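Local coordinates for protein chitinase (Thermococcus kodakarensis KOD1, PDB 5DHD) that hydrolyses chitin, the domain described here being a chitin-binding module that probably helps hold the enzyme on its polymeric substrate, at residues L27-Y31 and V92-W97; T30-V35 and R69-F75; K38-S43 and G81-V85; S43-W49 and F75-T80. Residue numbers count along the deposited sequence, not the author numbering.

Interaction 1 (L27-Y31 and V92-W97); sequences LGGTY and VDGQLW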
loop_
_atom_site.group_PDB
_atom_site.type_symbol
_atom_site.label_atom_id
_atom_site.label_comp_id
_atom_site.label_asym_id
_atom_site.label_seq_id
_atom_site.Cartn_x
_atom_site.Cartn_y
_atom_site.Cartn_z
ATOM N N LEU A 27 11.274 6.499 -0.591
ATOM C CA LEU A 27 11.115 7.722 0.185
ATOM C C LEU A 27 12.332 8.615 0.367
ATOM O O LEU A 27 12.181 9.802 0.655
ATOM C CB LEU A 27 10.548 7.341 1.556
ATOM C CG LEU A 27 9.364 6.361 1.495
ATOM C CD1 LEU A 27 8.942 6.023 2.930
ATOM C CD2 LEU A 27 8.180 6.961 0.699
ATOM N N GLY A 28 13.527 8.051 0.215
ATOM C CA GLY A 28 14.737 8.841 0.380
ATOM C C GLY A 28 15.114 9.068 1.834
ATOM O O GLY A 28 16.097 9.751 2.129
ATOM N N GLY A 29 14.327 8.497 2.743
ATOM C CA GLY A 29 14.586 8.637 4.165
ATOM C C GLY A 29 13.604 7.789 4.949
ATOM O O GLY A 29 12.763 7.118 4.351
ATOM N N THR A 30 13.698 7.813 6.276
ATOM C CA THR A 30 12.794 7.031 7.115
ATOM C C THR A 30 11.601 7.874 7.559
ATOM O O THR A 30 11.761 8.959 8.131
ATOM C CB THR A 30 13.511 6.460 8.349
ATOM O OG1 THR A 30 14.172 7.537 9.043
ATOM C CG2 THR A 30 14.551 5.416 7.936
ATOM N N TYR A 31 10.402 7.363 7.294
ATOM C CA TYR A 31 9.168 8.067 7.622
ATOM C C TYR A 31 8.096 7.130 8.145
ATOM O O TYR A 31 8.137 5.921 7.913
ATOM C CB TYR A 31 8.585 8.707 6.355
ATOM C CG TYR A 31 9.432 9.773 5.720
ATOM C CD1 TYR A 31 9.286 11.111 6.095
ATOM C CD2 TYR A 31 10.383 9.458 4.744
ATOM C CE1 TYR A 31 10.060 12.109 5.518
ATOM C CE2 TYR A 31 11.169 10.458 4.158
ATOM C CZ TYR A 31 10.992 11.784 4.559
ATOM O OH TYR A 31 11.763 12.790 4.000
ATOM N N VAL A 92 2.692 10.858 3.457
ATOM C CA VAL A 92 3.851 11.022 4.319
ATOM C C VAL A 92 3.687 12.368 5.012
ATOM O O VAL A 92 3.576 13.409 4.359
ATOM C CB VAL A 92 5.169 10.990 3.533
ATOM C CG1 VAL A 92 6.353 11.304 4.487
ATOM C CG2 VAL A 92 5.354 9.596 2.888
ATOM N N ASP A 93 3.649 12.327 6.340
ATOM C CA ASP A 93 3.483 13.521 7.155
ATOM C C ASP A 93 2.257 14.334 6.745
ATOM O O ASP A 93 2.291 15.566 6.724
ATOM C CB ASP A 93 4.765 14.360 7.124
ATOM C CG ASP A 93 5.956 13.621 7.744
ATOM O OD1 ASP A 93 5.720 12.750 8.607
ATOM O OD2 ASP A 93 7.119 13.899 7.384
ATOM N N GLY A 94 1.178 13.629 6.413
ATOM C CA GLY A 94 -0.063 14.281 6.034
ATOM C C GLY A 94 -0.198 14.751 4.597
ATOM O O GLY A 94 -1.264 15.231 4.208
ATOM N N GLN A 95 0.863 14.624 3.806
ATOM C CA GLN A 95 0.817 15.056 2.412
ATOM C C GLN A 95 0.745 13.865 1.468
ATOM O O GLN A 95 1.337 12.816 1.734
ATOM C CB GLN A 95 2.064 15.857 2.062
ATOM C CG GLN A 95 2.251 17.127 2.870
ATOM C CD GLN A 95 3.403 17.958 2.343
ATOM O OE1 GLN A 95 4.522 17.905 2.858
ATOM N NE2 GLN A 95 3.137 18.724 1.292
ATOM N N LEU A 96 0.031 14.038 0.361
ATOM C CA LEU A 96 -0.092 12.980 -0.634
ATOM C C LEU A 96 1.156 13.003 -1.511
ATOM O O LEU A 96 1.309 13.869 -2.375
ATOM C CB LEU A 96 -1.352 13.180 -1.490
ATOM C CG LEU A 96 -1.561 12.091 -2.561
ATOM C CD1 LEU A 96 -1.744 10.728 -1.918
ATOM C CD2 LEU A 96 -2.799 12.431 -3.389
ATOM N N TRP A 97 2.053 12.052 -1.279
ATOM C CA TRP A 97 3.295 11.968 -2.038
ATOM C C TRP A 97 3.146 11.359 -3.428
ATOM O O TRP A 97 3.782 11.814 -4.380
ATOM C CB TRP A 97 4.348 11.173 -1.256
ATOM C CG TRP A 97 5.142 11.992 -0.281
ATOM C CD1 TRP A 97 4.712 13.104 0.401
ATOM C CD2 TRP A 97 6.488 11.760 0.120
ATOM N NE1 TRP A 97 5.731 13.584 1.198
ATOM C CE2 TRP A 97 6.831 12.778 1.047
ATOM C CE3 TRP A 97 7.443 10.794 -0.211
ATOM C CZ2 TRP A 97 8.098 12.851 1.642
ATOM C CZ3 TRP A 97 8.703 10.866 0.378
ATOM C CH2 TRP A 97 9.017 11.891 1.296
#
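At one end of the beta-sandwich, a two-residue hairpin closed by a type I' turn packs against the loop that follows strand 19-26. The turn runs from Val92 to Gln95, and both of its backbone bonds are made: Val92 N to Gln95 O at 2.9 Å and Gln95 N to Val92 O at 3.0 Å. Asp93 and Gly94 take the two left-handed corner positions that such a turn requires. Just beyond it, Trp97 supplies the main bump. Its six-membered ring fits into a hollow walled by the ring of Tyr31 and the side chain of Leu27. The edge of the indole meets the face of the phenol in a T-shaped stack, with centroids 5.2 Å apart and planes at 67°, and Tyr31 CZ is 3.8 Å from Trp97 CH2. Leu27 lies beside the same indole, its CD2 4.0 Å from Trp97 CZ3. Val92 packs against both loop side chains, with CG1 3.4 Å from Tyr31 CD1 and CG2 4.4 Å from Leu27 CD2. Gly29 suits this shape, since a beta carbon there would crowd Tyr31 CE2. No hydrogen bond joins the two segments, so the contact consists of apolar and aromatic packing, and Leu90 on strand 85-92 extends the apolar patch by touching both Leu27 and Trp97. At the indole edge, Leu27 O sits 3.6 Å from Trp97 CZ3.

Interaction 2 (T30-V35 and R69-F75); sequences TYDWVV and RGPTATF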
loop_
_atom_site.group_PDB
_atom_site.type_symbol
_atom_site.label_atom_id
_atom_site.label_comp_id
_atom_site.label_asym_id
_atom_site.label_seq_id
_atom_site.Cartn_x
_atom_site.Cartn_y
_atom_site.Cartn_z
ATOM N N THR A 30 13.698 7.813 6.276
ATOM C CA THR A 30 12.794 7.031 7.115
ATOM C C THR A 30 11.601 7.874 7.559
ATOM O O THR A 30 11.761 8.959 8.131
ATOM C CB THR A 30 13.511 6.460 8.349
ATOM O OG1 THR A 30 14.172 7.537 9.043
ATOM C CG2 THR A 30 14.551 5.416 7.936
ATOM N N TYR A 31 10.402 7.363 7.294
ATOM C CA TYR A 31 9.168 8.067 7.622
ATOM C C TYR A 31 8.096 7.130 8.145
ATOM O O TYR A 31 8.137 5.921 7.913
ATOM C CB TYR A 31 8.585 8.707 6.355
ATOM C CG TYR A 31 9.432 9.773 5.720
ATOM C CD1 TYR A 31 9.286 11.111 6.095
ATOM C CD2 TYR A 31 10.383 9.458 4.744
ATOM C CE1 TYR A 31 10.060 12.109 5.518
ATOM C CE2 TYR A 31 11.169 10.458 4.158
ATOM C CZ TYR A 31 10.992 11.784 4.559
ATOM O OH TYR A 31 11.763 12.790 4.000
ATOM N N ASP A 32 7.124 7.701 8.846
ATOM C CA ASP A 32 6.001 6.919 9.327
ATOM C C ASP A 32 4.981 7.045 8.200
ATOM O O ASP A 32 3.977 7.749 8.313
ATOM C CB ASP A 32 5.456 7.507 10.631
ATOM C CG ASP A 32 6.434 7.328 11.785
ATOM O OD1 ASP A 32 6.912 6.201 11.959
ATOM O OD2 ASP A 32 6.715 8.300 12.507
ATOM N N TRP A 33 5.270 6.374 7.092
ATOM C CA TRP A 33 4.391 6.429 5.936
ATOM C C TRP A 33 3.045 5.770 6.170
ATOM O O TRP A 33 2.881 4.940 7.069
ATOM C CB TRP A 33 5.088 5.800 4.720
ATOM C CG TRP A 33 5.680 4.419 4.936
ATOM C CD1 TRP A 33 6.987 4.121 5.179
ATOM C CD2 TRP A 33 4.988 3.165 4.825
ATOM N NE1 TRP A 33 7.159 2.748 5.212
ATOM C CE2 TRP A 33 5.945 2.146 5.000
ATOM C CE3 TRP A 33 3.649 2.809 4.584
ATOM C CZ2 TRP A 33 5.609 0.778 4.948
ATOM C CZ3 TRP A 33 3.310 1.452 4.528
ATOM C CH2 TRP A 33 4.287 0.457 4.711
ATOM N N VAL A 34 2.076 6.166 5.351
ATOM C CA VAL A 34 0.731 5.630 5.426
ATOM C C VAL A 34 0.259 5.347 4.011
ATOM O O VAL A 34 0.197 6.250 3.181
ATOM C CB VAL A 34 -0.243 6.656 6.068
ATOM C CG1 VAL A 34 -1.665 6.106 6.080
ATOM C CG2 VAL A 34 0.203 6.961 7.493
ATOM N N VAL A 35 -0.049 4.087 3.729
ATOM C CA VAL A 35 -0.543 3.721 2.410
ATOM C C VAL A 35 -2.013 3.341 2.552
ATOM O O VAL A 35 -2.355 2.411 3.282
ATOM C CB VAL A 35 0.257 2.569 1.805
ATOM C CG1 VAL A 35 -0.440 2.024 0.559
ATOM C CG2 VAL A 35 1.639 3.071 1.427
ATOM N N ARG A 69 10.599 1.588 7.648
ATOM C CA ARG A 69 10.233 2.998 7.501
ATOM C C ARG A 69 10.937 3.693 6.337
ATOM O O ARG A 69 10.607 4.830 6.002
ATOM C CB ARG A 69 10.523 3.770 8.792
ATOM C CG ARG A 69 9.703 3.268 9.970
ATOM C CD ARG A 69 10.014 4.022 11.287
ATOM N NE ARG A 69 9.514 5.391 11.286
ATOM C CZ ARG A 69 10.285 6.480 11.298
ATOM N NH1 ARG A 69 11.607 6.357 11.324
ATOM N NH2 ARG A 69 9.730 7.684 11.232
ATOM N N GLY A 70 11.894 3.009 5.717
ATOM C CA GLY A 70 12.619 3.590 4.598
ATOM C C GLY A 70 14.122 3.419 4.742
ATOM O O GLY A 70 14.568 2.751 5.677
ATOM N N PRO A 71 14.935 4.025 3.858
ATOM C CA PRO A 71 14.564 4.871 2.717
ATOM C C PRO A 71 13.755 4.168 1.631
ATOM O O PRO A 71 12.933 4.797 0.960
ATOM C CB PRO A 71 15.902 5.401 2.209
ATOM C CG PRO A 71 16.859 4.299 2.559
ATOM C CD PRO A 71 16.406 3.890 3.946
ATOM N N THR A 72 14.006 2.875 1.449
ATOM C CA THR A 72 13.277 2.086 0.463
ATOM C C THR A 72 12.547 0.994 1.233
ATOM O O THR A 72 13.172 0.115 1.829
ATOM C CB THR A 72 14.217 1.440 -0.576
ATOM O OG1 THR A 72 14.980 2.469 -1.234
ATOM C CG2 THR A 72 13.409 0.708 -1.639
ATOM N N ALA A 73 11.221 1.067 1.232
ATOM C CA ALA A 73 10.406 0.098 1.948
ATOM C C ALA A 73 9.633 -0.782 0.982
ATOM O O ALA A 73 9.080 -0.302 -0.003
ATOM C CB ALA A 73 9.437 0.827 2.851
ATOM N N THR A 74 9.603 -2.076 1.264
ATOM C CA THR A 74 8.874 -3.010 0.426
ATOM C C THR A 74 7.934 -3.834 1.290
ATOM O O THR A 74 8.321 -4.337 2.342
ATOM C CB THR A 74 9.816 -3.973 -0.345
ATOM O OG1 THR A 74 10.608 -3.222 -1.283
ATOM C CG2 THR A 74 9.011 -5.001 -1.136
ATOM N N PHE A 75 6.682 -3.931 0.856
ATOM C CA PHE A 75 5.695 -4.732 1.566
ATOM C C PHE A 75 4.706 -5.240 0.540
ATOM O O PHE A 75 4.814 -4.920 -0.644
ATOM C CB PHE A 75 4.971 -3.934 2.684
ATOM C CG PHE A 75 3.997 -2.886 2.197
ATOM C CD1 PHE A 75 4.453 -1.630 1.778
ATOM C CD2 PHE A 75 2.620 -3.146 2.160
ATOM C CE1 PHE A 75 3.558 -0.663 1.340
ATOM C CE2 PHE A 75 1.732 -2.171 1.715
ATOM C CZ PHE A 75 2.211 -0.927 1.307
#
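Packing between the two sheets of the beta-sandwich, flanked near the surface by a salt bridge, brings the start of strand 34-39 close to that of strand 72-79. Inside, Trp33 CH2 lies over one face of Phe75, 3.6 Å from its CD1. The two planes are only 20° apart but slid so far that the rings barely overlap. Val35 CB reaches Phe75 CZ at 4.0 Å, and Ala73 CB lies 3.8 Å from Trp33 NE1, whose hydrogen-bond acceptor is Asn68 O. Nearer the surface, Tyr31 N donates to Arg69 O at 2.9 Å. Gly70 passes close to Thr30, where a side chain would be cramped, and a cis peptide leads into Pro71. The Arg69 guanidinium lies over the Thr30-Tyr31 backbone while NE bonds to Asp32 OD1 at 2.8 Å; a weak NH2 to Asp32 OD2 bond of 3.3 Å completes the salt bridge. The loops thus meet through polar and charged groups near the surface, the sheets through apolar and aromatic side chains inside.

Interaction 3 (K38-S43 and G81-V85); sequences KLKDGS and GSESV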
loop_
_atom_site.group_PDB
_atom_site.type_symbol
_atom_site.label_atom_id
_atom_site.label_comp_id
_atom_site.label_asym_id
_atom_site.label_seq_id
_atom_site.Cartn_x
_atom_site.Cartn_y
_atom_site.Cartn_z
ATOM N N LYS A 38 -7.970 1.402 -1.582
ATOM C CA LYS A 38 -9.409 1.319 -1.801
ATOM C C LYS A 38 -9.688 0.056 -2.606
ATOM O O LYS A 38 -9.139 -0.126 -3.694
ATOM C CB LYS A 38 -9.913 2.533 -2.588
ATOM C CG LYS A 38 -11.415 2.483 -2.944
ATOM C CD LYS A 38 -12.294 2.609 -1.708
ATOM C CE LYS A 38 -13.781 2.667 -2.078
ATOM N NZ LYS A 38 -14.238 1.460 -2.844
ATOM N N LEU A 39 -10.532 -0.815 -2.069
ATOM C CA LEU A 39 -10.880 -2.061 -2.742
ATOM C C LEU A 39 -12.298 -2.003 -3.294
ATOM O O LEU A 39 -13.134 -1.254 -2.792
ATOM C CB LEU A 39 -10.842 -3.231 -1.753
ATOM C CG LEU A 39 -9.550 -3.509 -0.988
ATOM C CD1 LEU A 39 -9.750 -4.707 -0.069
ATOM C CD2 LEU A 39 -8.424 -3.764 -1.976
ATOM N N LYS A 40 -12.566 -2.797 -4.325
ATOM C CA LYS A 40 -13.912 -2.860 -4.882
ATOM C C LYS A 40 -14.793 -3.502 -3.817
ATOM O O LYS A 40 -14.317 -4.308 -3.019
ATOM C CB LYS A 40 -13.906 -3.736 -6.133
ATOM C CG LYS A 40 -13.485 -3.023 -7.400
ATOM C CD LYS A 40 -13.717 -3.909 -8.620
ATOM C CE LYS A 40 -12.410 -4.444 -9.175
ATOM N NZ LYS A 40 -12.632 -5.434 -10.267
ATOM N N ASP A 41 -16.077 -3.157 -3.800
ATOM C CA ASP A 41 -16.983 -3.724 -2.808
ATOM C C ASP A 41 -16.986 -5.243 -2.885
ATOM O O ASP A 41 -16.995 -5.820 -3.974
ATOM C CB ASP A 41 -18.407 -3.195 -3.016
ATOM C CG ASP A 41 -18.493 -1.693 -2.873
ATOM O OD1 ASP A 41 -17.942 -1.160 -1.883
ATOM O OD2 ASP A 41 -19.114 -1.047 -3.743
ATOM N N GLY A 42 -16.966 -5.889 -1.724
ATOM C CA GLY A 42 -16.971 -7.338 -1.691
ATOM C C GLY A 42 -15.588 -7.954 -1.584
ATOM O O GLY A 42 -15.459 -9.150 -1.327
ATOM N N SER A 43 -14.552 -7.151 -1.791
ATOM C CA SER A 43 -13.187 -7.651 -1.702
ATOM C C SER A 43 -12.585 -7.318 -0.342
ATOM O O SER A 43 -13.008 -6.378 0.326
ATOM C CB SER A 43 -12.298 -7.055 -2.815
ATOM O OG SER A 43 -10.939 -7.498 -2.725
ATOM N N GLY A 81 -10.281 -11.772 -5.179
ATOM C CA GLY A 81 -10.804 -11.390 -6.475
ATOM C C GLY A 81 -9.730 -10.948 -7.449
ATOM O O GLY A 81 -8.551 -10.832 -7.099
ATOM N N SER A 82 -10.155 -10.691 -8.680
ATOM C CA SER A 82 -9.268 -10.272 -9.754
ATOM C C SER A 82 -9.124 -8.753 -9.821
ATOM O O SER A 82 -10.090 -8.037 -10.092
ATOM C CB SER A 82 -9.823 -10.812 -11.070
ATOM O OG SER A 82 -9.032 -10.384 -12.155
ATOM N N GLU A 83 -7.907 -8.276 -9.565
ATOM C CA GLU A 83 -7.587 -6.850 -9.588
ATOM C C GLU A 83 -8.660 -6.007 -8.909
ATOM O O GLU A 83 -9.260 -5.121 -9.520
ATOM C CB GLU A 83 -7.408 -6.406 -11.044
ATOM C CG GLU A 83 -6.236 -7.116 -11.713
ATOM C CD GLU A 83 -6.032 -6.706 -13.156
ATOM O OE1 GLU A 83 -5.814 -5.502 -13.415
ATOM O OE2 GLU A 83 -6.092 -7.595 -14.029
ATOM N N SER A 84 -8.878 -6.272 -7.625
ATOM C CA SER A 84 -9.893 -5.554 -6.867
ATOM C C SER A 84 -9.452 -4.198 -6.313
ATOM O O SER A 84 -10.287 -3.429 -5.830
ATOM C CB SER A 84 -10.411 -6.412 -5.727
ATOM O OG SER A 84 -9.432 -6.505 -4.715
ATOM N N VAL A 85 -8.156 -3.898 -6.366
ATOM C CA VAL A 85 -7.688 -2.603 -5.870
ATOM C C VAL A 85 -8.014 -1.510 -6.882
ATOM O O VAL A 85 -7.594 -1.573 -8.040
ATOM C CB VAL A 85 -6.162 -2.589 -5.606
ATOM C CG1 VAL A 85 -5.690 -1.155 -5.324
ATOM C CG2 VAL A 85 -5.832 -3.474 -4.413
#
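Lys38, near the end of strand 34-39, brings its carbonyl O to 3.6 Å from Val85 CA, while its side chain turns off to bond NZ to Leu39 O at 2.9 Å and to form a salt bridge with Glu86. Leu39 forms an antiparallel non-hydrogen-bonded pair with Val85, the CA atoms 4.5 Å apart. Their side chains share one face of the sheet and meet at 3.6 Å between Leu39 CD2 and Val85 CG2. Lys40 leaves the strand with its N bonded to Ser84 O at 2.8 Å, the last backbone tie of this pairing, and its CE rests 3.2 Å from Glu83 O. A type II turn from Lys40 to Ser43 then reverses the chain, closed by Ser43 N to Lys40 O at 3.1 Å, with Gly42 at the corner where phi is positive. Past the turn, the hydroxyls of Ser43 and Ser84 are hydrogen-bonded, OG to OG 2.7 Å, and Ser43 also reaches Thr80. This is structural packing in the beta-sandwich, where strand 34-39, flanked by strand 59-64, ends by pairing with the start of strand 85-92. Leu39 touches Val60 beside it and Ala79 on strand 72-79 of the opposing sheet, which Val85 meets through Phe77.

Interaction 4 (S43-W49 and F75-T80); sequences SSVSSFW and FGFIAT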
loop_
_atom_site.group_PDB
_atom_site.type_symbol
_atom_site.label_atom_id
_atom_site.label_comp_id
_atom_site.label_asym_id
_atom_site.label_seq_id
_atom_site.Cartn_x
_atom_site.Cartn_y
_atom_site.Cartn_z
ATOM N N SER A 43 -14.552 -7.151 -1.791
ATOM C CA SER A 43 -13.187 -7.651 -1.702
ATOM C C SER A 43 -12.585 -7.318 -0.342
ATOM O O SER A 43 -13.008 -6.378 0.326
ATOM C CB SER A 43 -12.298 -7.055 -2.815
ATOM O OG SER A 43 -10.939 -7.498 -2.725
ATOM N N SER A 44 -11.598 -8.106 0.064
ATOM C CA SER A 44 -10.922 -7.873 1.328
ATOM C C SER A 44 -9.486 -8.356 1.216
ATOM O O SER A 44 -9.150 -9.144 0.331
ATOM C CB SER A 44 -11.607 -8.606 2.500
ATOM O OG SER A 44 -11.582 -10.005 2.336
ATOM N N VAL A 45 -8.632 -7.859 2.100
ATOM C CA VAL A 45 -7.239 -8.273 2.108
ATOM C C VAL A 45 -7.170 -9.584 2.872
ATOM O O VAL A 45 -7.600 -9.663 4.028
ATOM C CB VAL A 45 -6.351 -7.198 2.777
ATOM C CG1 VAL A 45 -4.958 -7.747 3.048
ATOM C CG2 VAL A 45 -6.267 -6.001 1.872
ATOM N N SER A 46 -6.649 -10.618 2.224
ATOM C CA SER A 46 -6.542 -11.929 2.853
ATOM C C SER A 46 -5.147 -12.226 3.392
ATOM O O SER A 46 -4.978 -13.108 4.237
ATOM C CB SER A 46 -6.981 -13.022 1.879
ATOM O OG SER A 46 -6.267 -12.943 0.671
ATOM N N SER A 47 -4.149 -11.496 2.903
ATOM C CA SER A 47 -2.781 -11.702 3.360
ATOM C C SER A 47 -1.961 -10.421 3.229
ATOM O O SER A 47 -2.211 -9.602 2.348
ATOM C CB SER A 47 -2.098 -12.798 2.526
ATOM O OG SER A 47 -0.791 -13.088 2.994
ATOM N N PHE A 48 -1.005 -10.234 4.132
ATOM C CA PHE A 48 -0.120 -9.076 4.064
ATOM C C PHE A 48 1.159 -9.359 4.831
ATOM O O PHE A 48 1.199 -10.244 5.695
ATOM C CB PHE A 48 -0.792 -7.782 4.576
ATOM C CG PHE A 48 -1.120 -7.796 6.048
ATOM C CD1 PHE A 48 -2.289 -8.380 6.500
ATOM C CD2 PHE A 48 -0.247 -7.226 6.973
ATOM C CE1 PHE A 48 -2.588 -8.397 7.881
ATOM C CE2 PHE A 48 -0.535 -7.235 8.351
ATOM C CZ PHE A 48 -1.700 -7.819 8.792
ATOM N N TRP A 49 2.209 -8.618 4.499
ATOM C CA TRP A 49 3.500 -8.812 5.136
ATOM C C TRP A 49 4.337 -7.542 5.109
ATOM O O TRP A 49 4.150 -6.683 4.246
ATOM C CB TRP A 49 4.269 -9.956 4.431
ATOM C CG TRP A 49 4.356 -9.803 2.915
ATOM C CD1 TRP A 49 5.334 -9.155 2.200
ATOM C CD2 TRP A 49 3.390 -10.252 1.955
ATOM N NE1 TRP A 49 5.029 -9.174 0.853
ATOM C CE2 TRP A 49 3.841 -9.835 0.676
ATOM C CE3 TRP A 49 2.182 -10.968 2.049
ATOM C CZ2 TRP A 49 3.121 -10.103 -0.499
ATOM C CZ3 TRP A 49 1.460 -11.233 0.866
ATOM C CH2 TRP A 49 1.937 -10.797 -0.382
ATOM N N PHE A 75 6.682 -3.931 0.856
ATOM C CA PHE A 75 5.695 -4.732 1.566
ATOM C C PHE A 75 4.706 -5.240 0.540
ATOM O O PHE A 75 4.814 -4.920 -0.644
ATOM C CB PHE A 75 4.971 -3.934 2.684
ATOM C CG PHE A 75 3.997 -2.886 2.197
ATOM C CD1 PHE A 75 4.453 -1.630 1.778
ATOM C CD2 PHE A 75 2.620 -3.146 2.160
ATOM C CE1 PHE A 75 3.558 -0.663 1.340
ATOM C CE2 PHE A 75 1.732 -2.171 1.715
ATOM C CZ PHE A 75 2.211 -0.927 1.307
ATOM N N GLY A 76 3.758 -6.060 0.965
ATOM C CA GLY A 76 2.799 -6.554 -0.001
ATOM C C GLY A 76 1.553 -7.085 0.651
ATOM O O GLY A 76 1.491 -7.259 1.872
ATOM N N PHE A 77 0.545 -7.338 -0.173
ATOM C CA PHE A 77 -0.700 -7.883 0.325
ATOM C C PHE A 77 -1.428 -8.594 -0.799
ATOM O O PHE A 77 -1.113 -8.414 -1.979
ATOM C CB PHE A 77 -1.623 -6.793 0.914
ATOM C CG PHE A 77 -2.002 -5.706 -0.056
ATOM C CD1 PHE A 77 -1.196 -4.589 -0.228
ATOM C CD2 PHE A 77 -3.195 -5.797 -0.768
ATOM C CE1 PHE A 77 -1.578 -3.561 -1.113
ATOM C CE2 PHE A 77 -3.590 -4.772 -1.648
ATOM C CZ PHE A 77 -2.783 -3.662 -1.820
ATOM N N ILE A 78 -2.386 -9.427 -0.420
ATOM C CA ILE A 78 -3.196 -10.142 -1.389
ATOM C C ILE A 78 -4.638 -9.774 -1.096
ATOM O O ILE A 78 -5.071 -9.810 0.058
ATOM C CB ILE A 78 -3.033 -11.675 -1.282
ATOM C CG1 ILE A 78 -1.600 -12.066 -1.666
ATOM C CG2 ILE A 78 -4.074 -12.375 -2.200
ATOM C CD1 ILE A 78 -1.228 -13.516 -1.327
ATOM N N ALA A 79 -5.368 -9.384 -2.136
ATOM C CA ALA A 79 -6.774 -9.028 -1.998
ATOM C C ALA A 79 -7.583 -10.085 -2.742
ATOM O O ALA A 79 -7.127 -10.635 -3.746
ATOM C CB ALA A 79 -7.057 -7.635 -2.570
ATOM N N THR A 80 -8.780 -10.377 -2.252
ATOM C CA THR A 80 -9.612 -11.384 -2.893
ATOM C C THR A 80 -10.170 -10.870 -4.210
ATOM O O THR A 80 -10.487 -9.689 -4.348
ATOM C CB THR A 80 -10.772 -11.795 -1.978
ATOM O OG1 THR A 80 -11.599 -10.662 -1.703
ATOM C CG2 THR A 80 -10.214 -12.372 -0.672
HETATM O O HOH W 1 -13.731 -10.951 0.161
HETATM O O HOH W 2 6.139 -7.651 -1.499
#
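A classic beta bulge interrupts the antiparallel pairing of strands 45-49 and 72-79: Ser46 and Ser47 both face Ile78. Ser46 N bonds to Ile78 O at 2.8 Å. Ser47 N makes a weak bond to Ile78 O at 3.4 Å, so the register slips by one residue between the Val45-Ala79 and Ser47-Ile78 pairs. Regular pairing then resumes, with Ile78 N to Ser47 O at 2.8 Å and Trp49 N to Gly76 O at 3.0 Å. Toward the other end, Thr80 N donates to Ser44 O at 2.9 Å, Ser44 N to Thr80 OG1 at 3.1 Å, and Ser43 OG to Thr80 O at 2.8 Å; Ser43 OG also bonds Ser84. The Trp49 indole lies flat over the backbone nitrogens of Gly76 and Phe77, a place a beta carbon on Gly76 would occupy, and its CH2 is 4.0 Å from Ile78 CG1. A water accepts from Trp49 NE1 at 3.0 Å. Strand 45-49 forms the edge of the four-stranded sheet, and strand 72-79 separates it from strand 19-26. Phe75, Phe77 and Ala79 point inward, where they meet Val35, Val37 and Leu39 of strand 34-39, and Phe77 stacks on Phe62.

In the fold
The four contacts form two groups at opposite ends of one beta-sandwich domain. Interactions 1 and 2, with centres 8 Å apart, share Thr30 and Tyr31 and touch directly; interactions 3 and 4, 10 Å apart, share Ser43. Between the groups the centres lie 18 to 26 Å apart. Strand 34-39 begins in interaction 2 and ends in interaction 3, while strand 72-79 runs from interaction 2 into interaction 4, which share Phe75. Along the chain, interactions 3 and 4 are nested inside the loop closed by interaction 1, and interaction 2 crosses both. This interleaving ties residues distant in sequence into a compact, helix-free module spanning both sheets.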